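Long-range contacts in solute-binding protein (Thermoactinomyces vulgaris, PDB 2ZYO), which binds cyclodextrins and linear maltodextrins, and probably delivers them to a membrane transporter for uptake: residues N172-T177 / E361-A366; D19-W24 / T47-E52. One frame throughout, in Å; residues are numbered along the deposited sequence.

Contact 1: N172-T177 / E361-A366; sequences NNFYYT and EPINNA. With GLC (alpha-D-glucopyranose), chain B; GLC (alpha-D-glucopyranose), chain C.
This side of the maltodextrin pocket is formed by the start of helix 174-183 and by helix 360-371, and the two segments are linked by the bond from Phe174 N to Asn364 OD1, 2.8 Å long and close to straight at 172°. Asn364 reaches across from helix 360-371 with CG anti to its own carbonyl carbon (chi1 -68°), and its amide divides the work: OD1 takes the backbone N-H of Phe174, while ND2 gives a weak hydrogen bond to O6 of the chain B glucose. That same O6 donates to Asn173 OD1 at 3.0 Å, so one sugar hydroxyl joins the two asparagines.

Asn173 is the N-cap of helix 174-183. Its OD1 also accepts from Tyr175 N, again 3.0 Å away, and its ND2 donates to O6 of the chain C glucose at 3.2 Å as well as bonding Glu170. With both ends of the amide engaged, its flip is fixed. Beside this polar patch, Tyr175 lays one ring face under the chain C glucose, whose C4 sits over the ring centre, and Tyr176 CE2 approaches C6 of the same sugar at 3.4 Å.

Away from the sugar, the link is backed by an apolar contact. Ile363 CG1 stands over a face of the Phe174 ring, a CH-pi contact 4.2 Å from the centroid, and its CG2 meets Phe174 CB at 3.6 Å. Helix 377-394 packs behind Ile363. Aromatic faces against glucose, with amides gripping its hydroxyls, are the signature of carbohydrate sites in maltodextrin-binding proteins.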
loop_
_atom_site.group_PDB
_atom_site.type_symbol
_atom_site.label_atom_id
_atom_site.label_comp_id
_atom_site.label_asym_id
_atom_site.label_seq_id
_atom_site.Cartn_x
_atom_site.Cartn_y
_atom_site.Cartn_z
ATOM N N ASN A 172 -2.142 -10.942 -13.354
ATOM C CA ASN A 172 -1.128 -11.950 -13.049
ATOM C C ASN A 172 -0.252 -11.548 -11.858
ATOM O O ASN A 172 0.820 -12.114 -11.635
ATOM C CB ASN A 172 -0.273 -12.248 -14.290
ATOM C CG ASN A 172 0.408 -11.005 -14.855
ATOM O OD1 ASN A 172 0.237 -9.892 -14.351
ATOM N ND2 ASN A 172 1.191 -11.196 -15.912
ATOM N N ASN A 173 -0.734 -10.568 -11.099
ATOM C CA ASN A 173 -0.012 -10.018 -9.957
ATOM C C ASN A 173 -0.916 -10.052 -8.731
ATOM O O ASN A 173 -1.961 -9.399 -8.711
ATOM C CB ASN A 173 0.431 -8.583 -10.273
ATOM C CG ASN A 173 1.347 -7.984 -9.211
ATOM O OD1 ASN A 173 1.288 -8.336 -8.032
ATOM N ND2 ASN A 173 2.191 -7.046 -9.633
ATOM N N PHE A 174 -0.510 -10.824 -7.724
ATOM C CA PHE A 174 -1.305 -11.041 -6.509
ATOM C C PHE A 174 -1.636 -9.756 -5.751
ATOM O O PHE A 174 -2.677 -9.670 -5.095
ATOM C CB PHE A 174 -0.596 -12.042 -5.591
ATOM C CG PHE A 174 -1.352 -12.373 -4.328
ATOM C CD1 PHE A 174 -2.591 -13.006 -4.378
ATOM C CD2 PHE A 174 -0.804 -12.072 -3.082
ATOM C CE1 PHE A 174 -3.280 -13.323 -3.209
ATOM C CE2 PHE A 174 -1.486 -12.388 -1.908
ATOM C CZ PHE A 174 -2.726 -13.013 -1.973
ATOM N N TYR A 175 -0.760 -8.756 -5.837
ATOM C CA TYR A 175 -1.060 -7.466 -5.226
ATOM C C TYR A 175 -2.395 -6.915 -5.747
ATOM O O TYR A 175 -3.195 -6.362 -4.984
ATOM C CB TYR A 175 0.069 -6.445 -5.450
ATOM C CG TYR A 175 -0.302 -5.089 -4.895
ATOM C CD1 TYR A 175 -0.141 -4.806 -3.540
ATOM C CD2 TYR A 175 -0.867 -4.110 -5.714
ATOM C CE1 TYR A 175 -0.512 -3.572 -3.016
ATOM C CE2 TYR A 175 -1.243 -2.874 -5.201
ATOM C CZ TYR A 175 -1.064 -2.614 -3.850
ATOM O OH TYR A 175 -1.440 -1.395 -3.342
ATOM N N TYR A 176 -2.625 -7.081 -7.047
ATOM C CA TYR A 176 -3.808 -6.542 -7.707
ATOM C C TYR A 176 -5.017 -7.463 -7.590
ATOM O O TYR A 176 -6.149 -6.995 -7.447
ATOM C CB TYR A 176 -3.502 -6.232 -9.178
ATOM C CG TYR A 176 -2.511 -5.102 -9.348
ATOM C CD1 TYR A 176 -2.947 -3.786 -9.496
ATOM C CD2 TYR A 176 -1.134 -5.344 -9.339
ATOM C CE1 TYR A 176 -2.042 -2.739 -9.640
ATOM C CE2 TYR A 176 -0.220 -4.300 -9.479
ATOM C CZ TYR A 176 -0.683 -3.002 -9.634
ATOM O OH TYR A 176 0.208 -1.962 -9.777
ATOM N N THR A 177 -4.769 -8.770 -7.631
ATOM C CA THR A 177 -5.844 -9.758 -7.623
ATOM C C THR A 177 -6.286 -10.148 -6.219
ATOM O O THR A 177 -7.213 -10.945 -6.063
ATOM C CB THR A 177 -5.434 -11.038 -8.367
ATOM O OG1 THR A 177 -4.320 -11.635 -7.697
ATOM C CG2 THR A 177 -5.059 -10.728 -9.802
ATOM N N GLU A 361 6.966 -13.747 -5.075
ATOM C CA GLU A 361 7.526 -14.441 -6.242
ATOM C C GLU A 361 6.755 -15.724 -6.612
ATOM O O GLU A 361 6.267 -15.831 -7.739
ATOM C CB GLU A 361 9.030 -14.708 -6.061
ATOM C CG GLU A 361 9.732 -15.309 -7.281
ATOM C CD GLU A 361 11.157 -15.758 -6.985
ATOM O OE1 GLU A 361 11.848 -15.092 -6.183
ATOM O OE2 GLU A 361 11.590 -16.779 -7.560
ATOM N N PRO A 362 6.637 -16.689 -5.672
ATOM C CA PRO A 362 5.889 -17.926 -5.942
ATOM C C PRO A 362 4.413 -17.711 -6.290
ATOM O O PRO A 362 3.901 -18.375 -7.193
ATOM C CB PRO A 362 6.013 -18.715 -4.632
ATOM C CG PRO A 362 7.168 -18.126 -3.928
ATOM C CD PRO A 362 7.219 -16.696 -4.317
ATOM N N ILE A 363 3.733 -16.805 -5.589
ATOM C CA ILE A 363 2.308 -16.581 -5.861
ATOM C C ILE A 363 2.075 -15.923 -7.227
ATOM O O ILE A 363 1.115 -16.262 -7.924
ATOM C CB ILE A 363 1.559 -15.835 -4.705
ATOM C CG1 ILE A 363 0.035 -15.944 -4.876
ATOM C CG2 ILE A 363 1.989 -14.377 -4.594
ATOM C CD1 ILE A 363 -0.510 -17.355 -4.731
ATOM N N ASN A 364 2.958 -15.000 -7.603
ATOM C CA ASN A 364 2.870 -14.354 -8.912
ATOM C C ASN A 364 3.204 -15.320 -10.041
ATOM O O ASN A 364 2.564 -15.291 -11.093
ATOM C CB ASN A 364 3.750 -13.104 -8.974
ATOM C CG ASN A 364 3.237 -11.984 -8.086
ATOM O OD1 ASN A 364 2.055 -11.945 -7.731
ATOM N ND2 ASN A 364 4.125 -11.067 -7.717
ATOM N N ASN A 365 4.196 -16.180 -9.814
ATOM C CA ASN A 365 4.515 -17.246 -10.759
ATOM C C ASN A 365 3.322 -18.174 -10.959
ATOM O O ASN A 365 3.022 -18.573 -12.084
ATOM C CB ASN A 365 5.740 -18.039 -10.296
ATOM C CG ASN A 365 7.037 -17.263 -10.450
ATOM O OD1 ASN A 365 7.062 -16.160 -10.998
ATOM N ND2 ASN A 365 8.127 -17.843 -9.963
ATOM N N ALA A 366 2.639 -18.498 -9.861
ATOM C CA ALA A 366 1.416 -19.297 -9.909
ATOM C C ALA A 366 0.344 -18.639 -10.781
ATOM O O ALA A 366 -0.345 -19.320 -11.537
ATOM C CB ALA A 366 0.885 -19.551 -8.504
HETATM C C1 GLC B . 3.611 -5.032 -4.077
HETATM C C2 GLC B . 4.658 -5.231 -2.979
HETATM C C3 GLC B . 5.935 -5.815 -3.578
HETATM C C4 GLC B . 5.621 -7.110 -4.332
HETATM C C5 GLC B . 4.527 -6.855 -5.375
HETATM C C6 GLC B . 4.072 -8.125 -6.066
HETATM O O2 GLC B . 4.947 -3.987 -2.363
HETATM O O3 GLC B . 6.876 -6.072 -2.547
HETATM O O4 GLC B . 6.794 -7.586 -4.976
HETATM O O5 GLC B . 3.363 -6.265 -4.751
HETATM O O6 GLC B . 4.246 -8.030 -7.471
HETATM C C1 GLC C . 2.350 -0.418 -6.401
HETATM C C2 GLC C . 2.601 -0.504 -4.874
HETATM C C3 GLC C . 3.483 -1.705 -4.474
HETATM C C4 GLC C . 3.058 -2.983 -5.198
HETATM C C5 GLC C . 2.960 -2.718 -6.699
HETATM C C6 GLC C . 2.535 -3.942 -7.496
HETATM O O1 GLC C . 3.467 0.039 -7.079
HETATM O O2 GLC C . 3.198 0.704 -4.405
HETATM O O3 GLC C . 3.387 -1.918 -3.072
HETATM O O4 GLC C . 4.026 -4.019 -4.950
HETATM O O5 GLC C . 1.978 -1.694 -6.942
HETATM O O6 GLC C . 3.650 -4.583 -8.099
#

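Contact 2: D19-W24 / T47-E52; sequences DKLVVW and TGIQVE
Gln50 OE1 is gripped by two waters: one, 2.7 Å away, also donates to Asp19 OD2, while the second, 3.1 Å from Gln50 OE1, accepts a weak bond from Lys20 NZ. Lys20 NZ makes its main bond with Glu52 OE1, a 2.9 Å salt bridge that meets the carboxylate from above its plane, 56° out of it. The lysine starts with CG between the backbone N and the carbonyl carbon (chi1 77°), and its chain bends at chi3. It lies alongside both Gln50 and Glu52 and points the same way, its CB 3.6 Å from Gln50 OE1. An alanine in place of Lys20 would probably leave the Glu52 carboxylate without its countercharge and freer to turn.

Beneath these side chains the strands run parallel, their short segments crossing at -21°. Gln50 N donates to Asp19 O, Leu21 N to Gln50 O, Glu52 N to Leu21 O and Val23 N to Glu52 O, the last 2.8 Å long. Leu21 CG meets Ile49 CG2 at 4.1 Å, and Val23 CG2 meets Val51 CG1 at 3.8 Å. Helix 30-47, the beta-alpha-beta crossover, packs on Val23 and Val51, and helix 293-302 on all four. The pairing thus combines a largely polar, hydrated face, which also carries Val22, with an apolar one set against helices, and its salt bridge, partly exposed, is likely to be screened by solvent.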
loop_
_atom_site.group_PDB
_atom_site.type_symbol
_atom_site.label_atom_id
_atom_site.label_comp_id
_atom_site.label_asym_id
_atom_site.label_seq_id
_atom_site.Cartn_x
_atom_site.Cartn_y
_atom_site.Cartn_z
ATOM N N ASP A 19 19.725 19.359 20.922
ATOM C CA ASP A 19 20.073 20.532 20.132
ATOM C C ASP A 19 19.460 20.393 18.744
ATOM O O ASP A 19 19.084 21.384 18.113
ATOM C CB ASP A 19 21.592 20.700 20.027
ATOM C CG ASP A 19 22.238 19.665 19.124
ATOM O OD1 ASP A 19 22.274 18.479 19.502
ATOM O OD2 ASP A 19 22.716 20.043 18.036
ATOM N N LYS A 20 19.362 19.146 18.286
ATOM C CA LYS A 20 18.853 18.839 16.961
ATOM C C LYS A 20 18.214 17.455 16.906
ATOM O O LYS A 20 18.595 16.541 17.645
ATOM C CB LYS A 20 19.967 18.950 15.911
ATOM C CG LYS A 20 20.942 17.786 15.876
ATOM C CD LYS A 20 22.044 17.989 14.841
ATOM C CE LYS A 20 21.530 17.824 13.421
ATOM N NZ LYS A 20 22.647 17.740 12.440
ATOM N N LEU A 21 17.226 17.326 16.031
ATOM C CA LEU A 21 16.666 16.036 15.672
ATOM C C LEU A 21 16.883 15.858 14.179
ATOM O O LEU A 21 16.910 16.839 13.435
ATOM C CB LEU A 21 15.175 15.974 16.022
ATOM C CG LEU A 21 14.848 16.021 17.522
ATOM C CD1 LEU A 21 13.370 16.310 17.752
ATOM C CD2 LEU A 21 15.273 14.732 18.229
ATOM N N VAL A 22 17.066 14.613 13.751
ATOM C CA VAL A 22 17.327 14.315 12.344
ATOM C C VAL A 22 16.169 13.513 11.760
ATOM O O VAL A 22 15.684 12.566 12.381
ATOM C CB VAL A 22 18.671 13.560 12.151
ATOM C CG1 VAL A 22 18.940 13.281 10.673
ATOM C CG2 VAL A 22 19.832 14.354 12.749
ATOM N N VAL A 23 15.738 13.911 10.565
ATOM C CA VAL A 23 14.630 13.270 9.870
ATOM C C VAL A 23 15.103 12.897 8.468
ATOM O O VAL A 23 15.692 13.728 7.780
ATOM C CB VAL A 23 13.414 14.228 9.774
ATOM C CG1 VAL A 23 12.328 13.659 8.888
ATOM C CG2 VAL A 23 12.850 14.532 11.162
ATOM N N TRP A 24 14.866 11.652 8.058
ATOM C CA TRP A 24 15.129 11.240 6.676
ATOM C C TRP A 24 13.830 11.219 5.884
ATOM O O TRP A 24 12.850 10.602 6.304
ATOM C CB TRP A 24 15.788 9.860 6.608
ATOM C CG TRP A 24 17.194 9.792 7.131
ATOM C CD1 TRP A 24 18.019 10.838 7.429
ATOM C CD2 TRP A 24 17.946 8.602 7.384
ATOM N NE1 TRP A 24 19.233 10.371 7.878
ATOM C CE2 TRP A 24 19.217 9.002 7.853
ATOM C CE3 TRP A 24 17.666 7.234 7.269
ATOM C CZ2 TRP A 24 20.209 8.082 8.206
ATOM C CZ3 TRP A 24 18.652 6.319 7.620
ATOM C CH2 TRP A 24 19.907 6.748 8.086
ATOM N N THR A 47 9.908 25.375 18.891
ATOM C CA THR A 47 10.644 24.762 20.004
ATOM C C THR A 47 12.084 25.236 20.178
ATOM O O THR A 47 12.663 25.078 21.255
ATOM C CB THR A 47 10.691 23.227 19.865
ATOM O OG1 THR A 47 11.441 22.884 18.694
ATOM C CG2 THR A 47 9.284 22.636 19.771
ATOM N N GLY A 48 12.668 25.781 19.113
ATOM C CA GLY A 48 14.084 26.144 19.112
ATOM C C GLY A 48 15.018 24.963 18.897
ATOM O O GLY A 48 16.236 25.109 18.999
ATOM N N ILE A 49 14.448 23.796 18.603
ATOM C CA ILE A 49 15.228 22.590 18.316
ATOM C C ILE A 49 15.471 22.506 16.814
ATOM O O ILE A 49 14.523 22.537 16.033
ATOM C CB ILE A 49 14.492 21.316 18.800
ATOM C CG1 ILE A 49 14.285 21.368 20.320
ATOM C CG2 ILE A 49 15.249 20.043 18.380
ATOM C CD1 ILE A 49 13.195 20.446 20.838
ATOM N N GLN A 50 16.737 22.413 16.410
ATOM C CA GLN A 50 17.069 22.237 15.000
ATOM C C GLN A 50 16.486 20.916 14.508
ATOM O O GLN A 50 16.584 19.902 15.193
ATOM C CB GLN A 50 18.588 22.234 14.795
ATOM C CG GLN A 50 19.016 22.105 13.330
ATOM C CD GLN A 50 20.449 21.634 13.154
ATOM O OE1 GLN A 50 21.273 21.729 14.068
ATOM N NE2 GLN A 50 20.753 21.119 11.969
ATOM N N VAL A 51 15.859 20.934 13.336
ATOM C CA VAL A 51 15.449 19.686 12.697
ATOM C C VAL A 51 16.078 19.606 11.311
ATOM O O VAL A 51 15.722 20.372 10.407
ATOM C CB VAL A 51 13.912 19.509 12.624
ATOM C CG1 VAL A 51 13.573 18.173 11.981
ATOM C CG2 VAL A 51 13.293 19.584 14.012
ATOM N N GLU A 52 17.031 18.690 11.168
ATOM C CA GLU A 52 17.708 18.470 9.901
ATOM C C GLU A 52 16.962 17.420 9.090
ATOM O O GLU A 52 16.807 16.278 9.526
ATOM C CB GLU A 52 19.156 18.029 10.129
ATOM C CG GLU A 52 19.973 17.918 8.841
ATOM C CD GLU A 52 21.316 17.234 9.027
ATOM O OE1 GLU A 52 21.539 16.592 10.078
ATOM O OE2 GLU A 52 22.154 17.331 8.105
HETATM O O HOH W 1 22.197 22.253 16.559
HETATM O O HOH W 2 24.029 20.641 13.237
#

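Overall arrangement
Contact 2 comes first along the chain, closing before contact 1 opens, and the two lie on opposite sides of the chain's centre. Their centres are 42 Å apart and their nearest atoms about 21 Å, so they do not touch. Contact 2 pairs strands 20-25 and 50-55, joined through helix 30-47 in a beta-alpha-beta unit; contact 1 instead brings together helices 174-183 and 360-371, whose contacting segments are 184 residues apart in sequence. They share no helix or strand. One is thus local sheet building, remote from the sugar, whereas the other joins distant parts of the sequence at the maltodextrin pocket.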